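Local coordinates for putative nucleolar GTP-binding protein 1 (Plasmodium falciparum, PDB 2QU8), which binds guanine nucleotide, here GDP, and is probably a GTPase of the NOG1 family that acts in the nucleolus, at residues V40-F45 / I80-G85; S44-V49 / N65-H70; H107-I112 / N205-S210. All blocks are in the same frame, centred on the assembly; numbering follows the deposited sequence.

Overall arrangement
The three contacts all reach one mixed sheet. Contacts 1 and 2 share Ser44 and Phe45 of helix 42-49, and both touch GDP. Their strands, 76-82 and 66-73, are sheet neighbours: Ile80 O lies 2.8 Å from Gly69 N, and Asp82 O lies 2.9 Å from Tyr67 N. Their centres are about 6 Å apart. Contact 1 holds backbone amides and the lysine that bind the diphosphate, and contact 2 continues the same helix onto the next strand. Contact 3 lies about 20 Å from each of the others, centre to centre, and on the opposite side of the chain's centre from contact 1. There helix 192-222 meets the start of strand 110-117, away from the nucleotide.

Contact 1: V40-F45 / I80-G85; sequences VGKSSF and IIDTPG. With GDP (guanosine-5'-diphosphate), chain B.
Asp82 holds CG anti to the backbone N (chi1 -176°), and Lys42 bends at chi3 (-58°) and chi4 (-61°); the two side chains cross at about a right angle. The Asp82 carboxylate thus reaches helix 42-49, and the lysine bends carry NZ back to the beta-phosphate. Lys42 CE stays beside Asp82 OD1 at 3.5 Å. The other oxygen, Asp82 OD2, lies 3.6 Å from Ser43 CB. Neither approach is a hydrogen bond. Lys42 NZ is 4.8 Å from Asp82 OD1, so the opposite charges are near but do not touch.

Lys42 NZ donates a hydrogen bond to GDP O2B at 2.6 Å and others to the carbonyls of Gly36 and Ala37. Lys42 N adds a second firm bond to GDP O2B at 3.0 Å. Ser43 N points almost straight at GDP O3B, at 2.7 Å, and Gly41 N reaches the bridging GDP O3A at 2.9 Å. Deeper in, Ile80 CD1 packs at the edge of the Phe45 ring, 3.7 Å from Phe45 CD2.

The sequence and geometry fit a P-loop facing the DxxG motif of a GTPase. The lysine and the amides probably offset the phosphate charge. In related GTPases the aspartate of this motif usually holds magnesium through water; the place of Asp82 is consistent with that role.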
loop_
_atom_site.group_PDB
_atom_site.type_symbol
_atom_site.label_atom_id
_atom_site.label_comp_id
_atom_site.label_asym_id
_atom_site.label_seq_id
_atom_site.Cartn_x
_atom_site.Cartn_y
_atom_site.Cartn_z
ATOM N N VAL A 40 -5.009 11.804 -1.506
ATOM C CA VAL A 40 -5.615 10.747 -2.342
ATOM C C VAL A 40 -6.616 9.888 -1.590
ATOM O O VAL A 40 -7.341 9.118 -2.210
ATOM C CB VAL A 40 -4.564 9.840 -3.038
ATOM C CG1 VAL A 40 -3.688 10.663 -3.951
ATOM C CG2 VAL A 40 -3.742 9.037 -2.007
ATOM N N GLY A 41 -6.645 10.026 -0.263
ATOM C CA GLY A 41 -7.587 9.286 0.598
ATOM C C GLY A 41 -6.978 8.212 1.486
ATOM O O GLY A 41 -7.681 7.296 1.926
ATOM N N LYS A 42 -5.677 8.313 1.758
ATOM C CA LYS A 42 -4.990 7.323 2.596
ATOM C C LYS A 42 -5.494 7.323 4.043
ATOM O O LYS A 42 -5.874 6.271 4.563
ATOM C CB LYS A 42 -3.471 7.507 2.571
ATOM C CG LYS A 42 -2.806 7.405 1.205
ATOM C CD LYS A 42 -1.278 7.578 1.323
ATOM C CE LYS A 42 -0.889 8.921 1.958
ATOM N NZ LYS A 42 -1.365 10.095 1.155
ATOM N N SER A 43 -5.497 8.488 4.698
ATOM C CA SER A 43 -5.975 8.559 6.084
ATOM C C SER A 43 -7.450 8.190 6.185
ATOM O O SER A 43 -7.868 7.555 7.157
ATOM C CB SER A 43 -5.717 9.934 6.730
ATOM O OG SER A 43 -6.510 10.948 6.134
ATOM N N SER A 44 -8.230 8.582 5.179
ATOM C CA SER A 44 -9.640 8.210 5.115
ATOM C C SER A 44 -9.797 6.687 5.077
ATOM O O SER A 44 -10.607 6.120 5.804
ATOM C CB SER A 44 -10.308 8.830 3.882
ATOM O OG SER A 44 -10.398 10.234 4.007
ATOM N N PHE A 45 -9.007 6.035 4.230
ATOM C CA PHE A 45 -9.083 4.585 4.073
ATOM C C PHE A 45 -8.755 3.894 5.388
ATOM O O PHE A 45 -9.475 2.990 5.839
ATOM C CB PHE A 45 -8.117 4.107 2.981
ATOM C CG PHE A 45 -8.315 2.674 2.604
ATOM C CD1 PHE A 45 -9.039 2.344 1.459
ATOM C CD2 PHE A 45 -7.818 1.660 3.404
ATOM C CE1 PHE A 45 -9.246 0.996 1.104
ATOM C CE2 PHE A 45 -8.017 0.318 3.071
ATOM C CZ PHE A 45 -8.736 -0.010 1.907
ATOM N N ILE A 80 -2.929 -1.276 9.908
ATOM C CA ILE A 80 -2.819 -0.522 8.680
ATOM C C ILE A 80 -2.115 0.800 8.997
ATOM O O ILE A 80 -2.543 1.545 9.877
ATOM C CB ILE A 80 -4.197 -0.371 7.956
ATOM C CG1 ILE A 80 -4.055 0.458 6.674
ATOM C CG2 ILE A 80 -5.313 0.136 8.931
ATOM C CD1 ILE A 80 -5.231 0.331 5.709
ATOM N N ILE A 81 -1.011 1.051 8.303
ATOM C CA ILE A 81 -0.120 2.160 8.632
ATOM C C ILE A 81 -0.143 3.252 7.567
ATOM O O ILE A 81 -0.083 2.975 6.363
ATOM C CB ILE A 81 1.328 1.665 8.892
ATOM C CG1 ILE A 81 1.327 0.619 10.018
ATOM C CG2 ILE A 81 2.249 2.825 9.279
ATOM C CD1 ILE A 81 2.631 -0.119 10.179
ATOM N N ASP A 82 -0.229 4.494 8.033
ATOM C CA ASP A 82 -0.219 5.668 7.178
ATOM C C ASP A 82 0.922 6.552 7.684
ATOM O O ASP A 82 0.986 6.871 8.872
ATOM C CB ASP A 82 -1.583 6.399 7.261
ATOM C CG ASP A 82 -1.691 7.591 6.301
ATOM O OD1 ASP A 82 -1.114 7.545 5.198
ATOM O OD2 ASP A 82 -2.381 8.580 6.638
ATOM N N THR A 83 1.832 6.916 6.789
ATOM C CA THR A 83 2.975 7.758 7.150
ATOM C C THR A 83 3.032 8.997 6.272
ATOM O O THR A 83 3.857 9.070 5.364
ATOM C CB THR A 83 4.321 6.995 7.042
ATOM O OG1 THR A 83 4.421 6.379 5.753
ATOM C CG2 THR A 83 4.404 5.928 8.086
ATOM N N PRO A 84 2.141 9.976 6.523
ATOM C CA PRO A 84 2.176 11.170 5.679
ATOM C C PRO A 84 3.537 11.866 5.803
ATOM O O PRO A 84 4.109 11.924 6.898
ATOM C CB PRO A 84 1.033 12.039 6.224
ATOM C CG PRO A 84 0.704 11.484 7.566
ATOM C CD PRO A 84 1.091 10.040 7.552
ATOM N N GLY A 85 4.064 12.327 4.674
ATOM C CA GLY A 85 5.380 12.952 4.625
ATOM C C GLY A 85 6.490 12.003 4.211
ATOM O O GLY A 85 7.541 12.450 3.760
HETATM P PB GDP B . -4.623 11.594 2.491
HETATM O O1B GDP B . -3.900 12.922 2.648
HETATM O O2B GDP B . -3.875 10.756 1.491
HETATM O O3B GDP B . -4.586 10.930 3.831
HETATM O O3A GDP B . -6.120 11.834 1.974
HETATM P PA GDP B . -7.382 12.190 2.926
HETATM O O1A GDP B . -6.975 13.209 3.975
HETATM O O2A GDP B . -7.936 10.954 3.564
HETATM O "O5'" GDP B . -8.377 12.824 1.848
HETATM C "C5'" GDP B . -8.069 14.090 1.245
HETATM C "C4'" GDP B . -9.347 14.795 0.811
HETATM O "O4'" GDP B . -10.079 13.939 -0.076
HETATM C "C3'" GDP B . -10.276 15.066 1.987
HETATM O "O3'" GDP B . -10.948 16.306 1.772
HETATM C "C2'" GDP B . -11.264 13.923 1.922
HETATM O "O2'" GDP B . -12.497 14.237 2.568
HETATM C "C1'" GDP B . -11.400 13.720 0.424
HETATM N N9 GDP B . -11.784 12.357 0.011
HETATM C C8 GDP B . -11.362 11.210 0.581
HETATM N N7 GDP B . -11.885 10.138 -0.063
HETATM C C5 GDP B . -12.654 10.604 -1.068
HETATM C C6 GDP B . -13.485 10.004 -2.138
HETATM O O6 GDP B . -13.585 8.759 -2.230
HETATM N N1 GDP B . -14.128 10.832 -2.982
HETATM C C2 GDP B . -14.031 12.176 -2.895
HETATM N N2 GDP B . -14.705 12.943 -3.790
HETATM N N3 GDP B . -13.276 12.787 -1.941
HETATM C C4 GDP B . -12.575 12.069 -1.021
#

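Contact 2: S44-V49 / N65-H70; sequences SFMNIV and NLYVGH. With GDP (guanosine-5'-diphosphate), chain B.
GDP O2A, an alpha-phosphate oxygen, is gripped twice by Ser44. Ser44 OG donates a hydrogen bond to O2A at 2.6 Å, and its backbone N donates to the same oxygen from 2.9 Å, with an N-H...O angle of 144°. Ser44 sits in the first turn of helix 42-49, whose first residues close the probable P-loop of a G-domain fold. This is the ligand end of the segment. The contact with strand 66-73 is made further along the helix, and it is apolar.

Met46 carries it from the helix side. Its CG stands anti to the backbone N (chi1 170°), which sends the chain out toward the sheet. A bend at chi3 (68°) then turns the methyl group toward Tyr67. Met46 SD meets Tyr67 CB at 3.5 Å, and Met46 CE lies 3.7 Å from the same carbon. The two side chains cross at about a right angle. CE approaches the ring obliquely, close to its root, and the rest of the ring leads away from the helix.

Gly69 is the second place of approach. With no side chain there, the helix comes close to the strand backbone: the CA atoms of Met46 and Gly69 are 6.2 Å apart. The backbone of Gly69 is paired with Ile80, and that of Tyr67 with Asp82, on the adjacent strand 76-82. Met46 also touches the side chains of Ile80 and Asp82, and so spans both strands. Elsewhere on the helix, Phe45, Ile48 and Val49 rest on Val192 of helix 192-222. Over the strand itself, the Met46 sulfur stands 4.1 Å from Gly69 N.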
loop_
_atom_site.group_PDB
_atom_site.type_symbol
_atom_site.label_atom_id
_atom_site.label_comp_id
_atom_site.label_asym_id
_atom_site.label_seq_id
_atom_site.Cartn_x
_atom_site.Cartn_y
_atom_site.Cartn_z
ATOM N N SER A 44 -8.230 8.582 5.179
ATOM C CA SER A 44 -9.640 8.210 5.115
ATOM C C SER A 44 -9.797 6.687 5.077
ATOM O O SER A 44 -10.607 6.120 5.804
ATOM C CB SER A 44 -10.308 8.830 3.882
ATOM O OG SER A 44 -10.398 10.234 4.007
ATOM N N PHE A 45 -9.007 6.035 4.230
ATOM C CA PHE A 45 -9.083 4.585 4.073
ATOM C C PHE A 45 -8.755 3.894 5.388
ATOM O O PHE A 45 -9.475 2.990 5.839
ATOM C CB PHE A 45 -8.117 4.107 2.981
ATOM C CG PHE A 45 -8.315 2.674 2.604
ATOM C CD1 PHE A 45 -9.039 2.344 1.459
ATOM C CD2 PHE A 45 -7.818 1.660 3.404
ATOM C CE1 PHE A 45 -9.246 0.996 1.104
ATOM C CE2 PHE A 45 -8.017 0.318 3.071
ATOM C CZ PHE A 45 -8.736 -0.010 1.907
ATOM N N MET A 46 -7.660 4.334 6.006
ATOM C CA MET A 46 -7.248 3.791 7.284
ATOM C C MET A 46 -8.362 3.901 8.333
ATOM O O MET A 46 -8.679 2.923 9.014
ATOM C CB MET A 46 -5.984 4.500 7.778
ATOM C CG MET A 46 -5.635 4.149 9.206
ATOM S SD MET A 46 -4.273 5.155 9.793
ATOM C CE MET A 46 -5.058 6.771 9.862
ATOM N N ASN A 47 -8.934 5.096 8.468
ATOM C CA ASN A 47 -10.011 5.338 9.446
ATOM C C ASN A 47 -11.270 4.500 9.245
ATOM O O ASN A 47 -11.842 3.993 10.207
ATOM C CB ASN A 47 -10.371 6.817 9.495
ATOM C CG ASN A 47 -9.349 7.625 10.250
ATOM O OD1 ASN A 47 -8.859 8.636 9.755
ATOM N ND2 ASN A 47 -9.004 7.175 11.451
ATOM N N ILE A 48 -11.694 4.360 7.997
ATOM C CA ILE A 48 -12.859 3.541 7.672
ATOM C C ILE A 48 -12.675 2.075 8.088
ATOM O O ILE A 48 -13.491 1.539 8.848
ATOM C CB ILE A 48 -13.220 3.667 6.179
ATOM C CG1 ILE A 48 -13.768 5.065 5.907
ATOM C CG2 ILE A 48 -14.254 2.614 5.766
ATOM C CD1 ILE A 48 -13.649 5.496 4.477
ATOM N N VAL A 49 -11.600 1.442 7.618
ATOM C CA VAL A 49 -11.396 0.004 7.828
ATOM C C VAL A 49 -11.038 -0.346 9.272
ATOM O O VAL A 49 -11.296 -1.454 9.723
ATOM C CB VAL A 49 -10.362 -0.614 6.832
ATOM C CG1 VAL A 49 -10.781 -0.341 5.393
ATOM C CG2 VAL A 49 -8.932 -0.106 7.100
ATOM N N ASN A 65 3.910 12.735 12.155
ATOM C CA ASN A 65 2.985 11.791 12.783
ATOM C C ASN A 65 2.808 10.502 11.983
ATOM O O ASN A 65 2.545 10.529 10.779
ATOM C CB ASN A 65 1.624 12.449 13.058
ATOM C CG ASN A 65 1.508 12.995 14.477
ATOM O OD1 ASN A 65 2.369 12.750 15.321
ATOM N ND2 ASN A 65 0.423 13.721 14.750
ATOM N N LEU A 66 2.977 9.377 12.668
ATOM C CA LEU A 66 2.756 8.062 12.090
ATOM C C LEU A 66 1.444 7.516 12.649
ATOM O O LEU A 66 1.150 7.689 13.827
ATOM C CB LEU A 66 3.949 7.153 12.418
ATOM C CG LEU A 66 3.967 5.653 12.123
ATOM C CD1 LEU A 66 5.324 5.237 11.575
ATOM C CD2 LEU A 66 3.628 4.864 13.373
ATOM N N TYR A 67 0.650 6.875 11.801
ATOM C CA TYR A 67 -0.665 6.389 12.205
ATOM C C TYR A 67 -0.764 4.882 12.035
ATOM O O TYR A 67 -0.405 4.349 10.980
ATOM C CB TYR A 67 -1.757 7.081 11.389
ATOM C CG TYR A 67 -1.795 8.568 11.597
ATOM C CD1 TYR A 67 -2.607 9.126 12.579
ATOM C CD2 TYR A 67 -1.000 9.421 10.829
ATOM C CE1 TYR A 67 -2.641 10.494 12.785
ATOM C CE2 TYR A 67 -1.024 10.797 11.031
ATOM C CZ TYR A 67 -1.848 11.319 12.014
ATOM O OH TYR A 67 -1.892 12.674 12.231
ATOM N N VAL A 68 -1.224 4.205 13.086
ATOM C CA VAL A 68 -1.432 2.758 13.044
ATOM C C VAL A 68 -2.878 2.424 13.392
ATOM O O VAL A 68 -3.281 2.504 14.553
ATOM C CB VAL A 68 -0.492 1.970 13.991
ATOM C CG1 VAL A 68 -0.620 0.468 13.718
ATOM C CG2 VAL A 68 0.953 2.400 13.831
ATOM N N GLY A 69 -3.649 2.063 12.375
ATOM C CA GLY A 69 -5.008 1.565 12.567
ATOM C C GLY A 69 -4.978 0.068 12.813
ATOM O O GLY A 69 -4.032 -0.605 12.406
ATOM N N HIS A 70 -6.007 -0.445 13.482
ATOM C CA HIS A 70 -6.127 -1.869 13.786
ATOM C C HIS A 70 -7.487 -2.407 13.362
ATOM O O HIS A 70 -8.512 -1.731 13.521
ATOM C CB HIS A 70 -5.928 -2.110 15.288
ATOM C CG HIS A 70 -4.628 -1.587 15.813
ATOM N ND1 HIS A 70 -3.465 -2.329 15.796
ATOM C CD2 HIS A 70 -4.299 -0.386 16.346
ATOM C CE1 HIS A 70 -2.480 -1.612 16.307
ATOM N NE2 HIS A 70 -2.959 -0.429 16.647
HETATM P PB GDP B . -4.623 11.594 2.491
HETATM O O1B GDP B . -3.900 12.922 2.648
HETATM O O2B GDP B . -3.875 10.756 1.491
HETATM O O3B GDP B . -4.586 10.930 3.831
HETATM O O3A GDP B . -6.120 11.834 1.974
HETATM P PA GDP B . -7.382 12.190 2.926
HETATM O O1A GDP B . -6.975 13.209 3.975
HETATM O O2A GDP B . -7.936 10.954 3.564
HETATM O "O5'" GDP B . -8.377 12.824 1.848
HETATM C "C5'" GDP B . -8.069 14.090 1.245
HETATM C "C4'" GDP B . -9.347 14.795 0.811
HETATM O "O4'" GDP B . -10.079 13.939 -0.076
HETATM C "C3'" GDP B . -10.276 15.066 1.987
HETATM O "O3'" GDP B . -10.948 16.306 1.772
HETATM C "C2'" GDP B . -11.264 13.923 1.922
HETATM O "O2'" GDP B . -12.497 14.237 2.568
HETATM C "C1'" GDP B . -11.400 13.720 0.424
HETATM N N9 GDP B . -11.784 12.357 0.011
HETATM C C8 GDP B . -11.362 11.210 0.581
HETATM N N7 GDP B . -11.885 10.138 -0.063
HETATM C C5 GDP B . -12.654 10.604 -1.068
HETATM C C6 GDP B . -13.485 10.004 -2.138
HETATM O O6 GDP B . -13.585 8.759 -2.230
HETATM N N1 GDP B . -14.128 10.832 -2.982
HETATM C C2 GDP B . -14.031 12.176 -2.895
HETATM N N2 GDP B . -14.705 12.943 -3.790
HETATM N N3 GDP B . -13.276 12.787 -1.941
HETATM C C4 GDP B . -12.575 12.069 -1.021
#

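Contact 3: H107-I112 / N205-S210; sequences HINGVI and NDQAES
Asn109 and Gln207 join by one side-chain hydrogen bond. Gln207 NE2 donates to Asn109 OD1 at 2.7 Å. The donor lies in the carbonyl plane of Asn109, on a lone pair, with a C=O...N angle of 112°. The bond is not straight at the hydrogen, and OD1 is tilted out of the Gln207 amide plane. The two amide planes stand 49° apart, so the groups neither stack nor lie flat together. Asn109 keeps CG anti to its own N (chi1 178°), which carries the amide out toward the helix. The Gln207 chain is extended beyond CG and meets it at about a right angle.

A second polar approach is not a bond. Asn109 ND2 lies 3.3 Å from Gln207 NE2, and both are donors. ND2 is used instead on the carbonyl of His28, which helps to fix which way the Asn109 amide faces.

Within 107-112 the backbone shapes the site. Asn109 is the centre of an inverse gamma turn, with a weak bond from Gly110 N to Ile108 O of 2.8 Å. Its backbone also bonds to Pro27, in the loop before strand 30-35, and to Thr31 within that strand.

Side-chain packing earlier on helix 192-222 adjoins the amide pair. Asn109 and Val111 touch Leu203, and Val111 also touches Ala199. The contact lies at the surface, where the C-terminal helix 192-222 passes the beginning of strand 110-117, as expected of the last helix packing on the central sheet of a G-domain alpha/beta fold.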
loop_
_atom_site.group_PDB
_atom_site.type_symbol
_atom_site.label_atom_id
_atom_site.label_comp_id
_atom_site.label_asym_id
_atom_site.label_seq_id
_atom_site.Cartn_x
_atom_site.Cartn_y
_atom_site.Cartn_z
ATOM N N HIS A 107 10.410 -3.332 5.556
ATOM C CA HIS A 107 10.799 -4.654 6.058
ATOM C C HIS A 107 9.782 -5.292 7.007
ATOM O O HIS A 107 10.044 -6.351 7.570
ATOM C CB HIS A 107 12.180 -4.587 6.718
ATOM C CG HIS A 107 13.308 -4.514 5.736
ATOM N ND1 HIS A 107 13.744 -3.327 5.184
ATOM C CD2 HIS A 107 14.078 -5.484 5.195
ATOM C CE1 HIS A 107 14.736 -3.569 4.349
ATOM N NE2 HIS A 107 14.959 -4.871 4.336
ATOM N N ILE A 108 8.625 -4.652 7.177
ATOM C CA ILE A 108 7.532 -5.179 8.012
ATOM C C ILE A 108 6.794 -6.308 7.273
ATOM O O ILE A 108 6.926 -6.444 6.058
ATOM C CB ILE A 108 6.516 -4.051 8.388
ATOM C CG1 ILE A 108 7.224 -2.837 9.009
ATOM C CG2 ILE A 108 5.398 -4.560 9.302
ATOM C CD1 ILE A 108 7.514 -2.914 10.488
ATOM N N ASN A 109 6.026 -7.106 8.016
ATOM C CA ASN A 109 5.187 -8.170 7.454
ATOM C C ASN A 109 3.958 -7.558 6.769
ATOM O O ASN A 109 2.844 -7.625 7.291
ATOM C CB ASN A 109 4.788 -9.149 8.575
ATOM C CG ASN A 109 3.865 -10.278 8.105
ATOM O OD1 ASN A 109 3.724 -10.538 6.915
ATOM N ND2 ASN A 109 3.236 -10.951 9.059
ATOM N N GLY A 110 4.162 -6.955 5.599
ATOM C CA GLY A 110 3.100 -6.172 4.965
ATOM C C GLY A 110 2.873 -6.283 3.466
ATOM O O GLY A 110 3.729 -6.770 2.714
ATOM N N VAL A 111 1.692 -5.829 3.051
ATOM C CA VAL A 111 1.338 -5.644 1.652
ATOM C C VAL A 111 1.160 -4.132 1.453
ATOM O O VAL A 111 0.676 -3.449 2.351
ATOM C CB VAL A 111 0.031 -6.415 1.299
ATOM C CG1 VAL A 111 -1.133 -5.981 2.189
ATOM C CG2 VAL A 111 -0.339 -6.246 -0.159
ATOM N N ILE A 112 1.566 -3.610 0.300
ATOM C CA ILE A 112 1.428 -2.171 0.033
ATOM C C ILE A 112 0.068 -1.891 -0.568
ATOM O O ILE A 112 -0.371 -2.600 -1.475
ATOM C CB ILE A 112 2.499 -1.641 -0.967
ATOM C CG1 ILE A 112 3.889 -2.202 -0.649
ATOM C CG2 ILE A 112 2.503 -0.084 -1.030
ATOM C CD1 ILE A 112 4.430 -1.860 0.740
ATOM N N ASN A 205 -1.169 -15.038 0.238
ATOM C CA ASN A 205 -0.514 -15.695 -0.894
ATOM C C ASN A 205 0.995 -15.479 -0.945
ATOM O O ASN A 205 1.744 -16.398 -1.286
ATOM C CB ASN A 205 -1.167 -15.279 -2.214
ATOM C CG ASN A 205 -2.625 -15.707 -2.306
ATOM O OD1 ASN A 205 -3.435 -15.037 -2.947
ATOM N ND2 ASN A 205 -2.968 -16.824 -1.663
ATOM N N ASP A 206 1.435 -14.274 -0.591
ATOM C CA ASP A 206 2.863 -13.973 -0.507
ATOM C C ASP A 206 3.559 -14.678 0.648
ATOM O O ASP A 206 4.649 -15.219 0.465
ATOM C CB ASP A 206 3.109 -12.470 -0.443
ATOM C CG ASP A 206 3.180 -11.854 -1.807
ATOM O OD1 ASP A 206 2.126 -11.805 -2.483
ATOM O OD2 ASP A 206 4.289 -11.437 -2.214
ATOM N N GLN A 207 2.936 -14.662 1.826
ATOM C CA GLN A 207 3.429 -15.427 2.975
ATOM C C GLN A 207 3.587 -16.912 2.616
ATOM O O GLN A 207 4.616 -17.515 2.919
ATOM C CB GLN A 207 2.513 -15.250 4.196
ATOM C CG GLN A 207 2.891 -14.073 5.110
ATOM C CD GLN A 207 1.803 -13.703 6.127
ATOM O OE1 GLN A 207 1.013 -14.546 6.560
ATOM N NE2 GLN A 207 1.771 -12.431 6.515
ATOM N N ALA A 208 2.577 -17.474 1.950
ATOM C CA ALA A 208 2.591 -18.867 1.493
ATOM C C ALA A 208 3.720 -19.144 0.503
ATOM O O ALA A 208 4.472 -20.101 0.673
ATOM C CB ALA A 208 1.251 -19.237 0.881
ATOM N N GLU A 209 3.842 -18.300 -0.521
ATOM C CA GLU A 209 4.880 -18.468 -1.541
ATOM C C GLU A 209 6.304 -18.319 -0.996
ATOM O O GLU A 209 7.200 -19.083 -1.375
ATOM C CB GLU A 209 4.654 -17.511 -2.719
ATOM C CG GLU A 209 3.583 -17.973 -3.707
ATOM C CD GLU A 209 4.021 -19.143 -4.581
ATOM O OE1 GLU A 209 5.232 -19.421 -4.679
ATOM O OE2 GLU A 209 3.144 -19.788 -5.188
ATOM N N SER A 210 6.503 -17.347 -0.103
ATOM C CA SER A 210 7.826 -17.060 0.459
ATOM C C SER A 210 8.321 -18.125 1.444
ATOM O O SER A 210 9.497 -18.496 1.405
ATOM C CB SER A 210 7.858 -15.674 1.109
ATOM O OG SER A 210 6.883 -15.579 2.128
#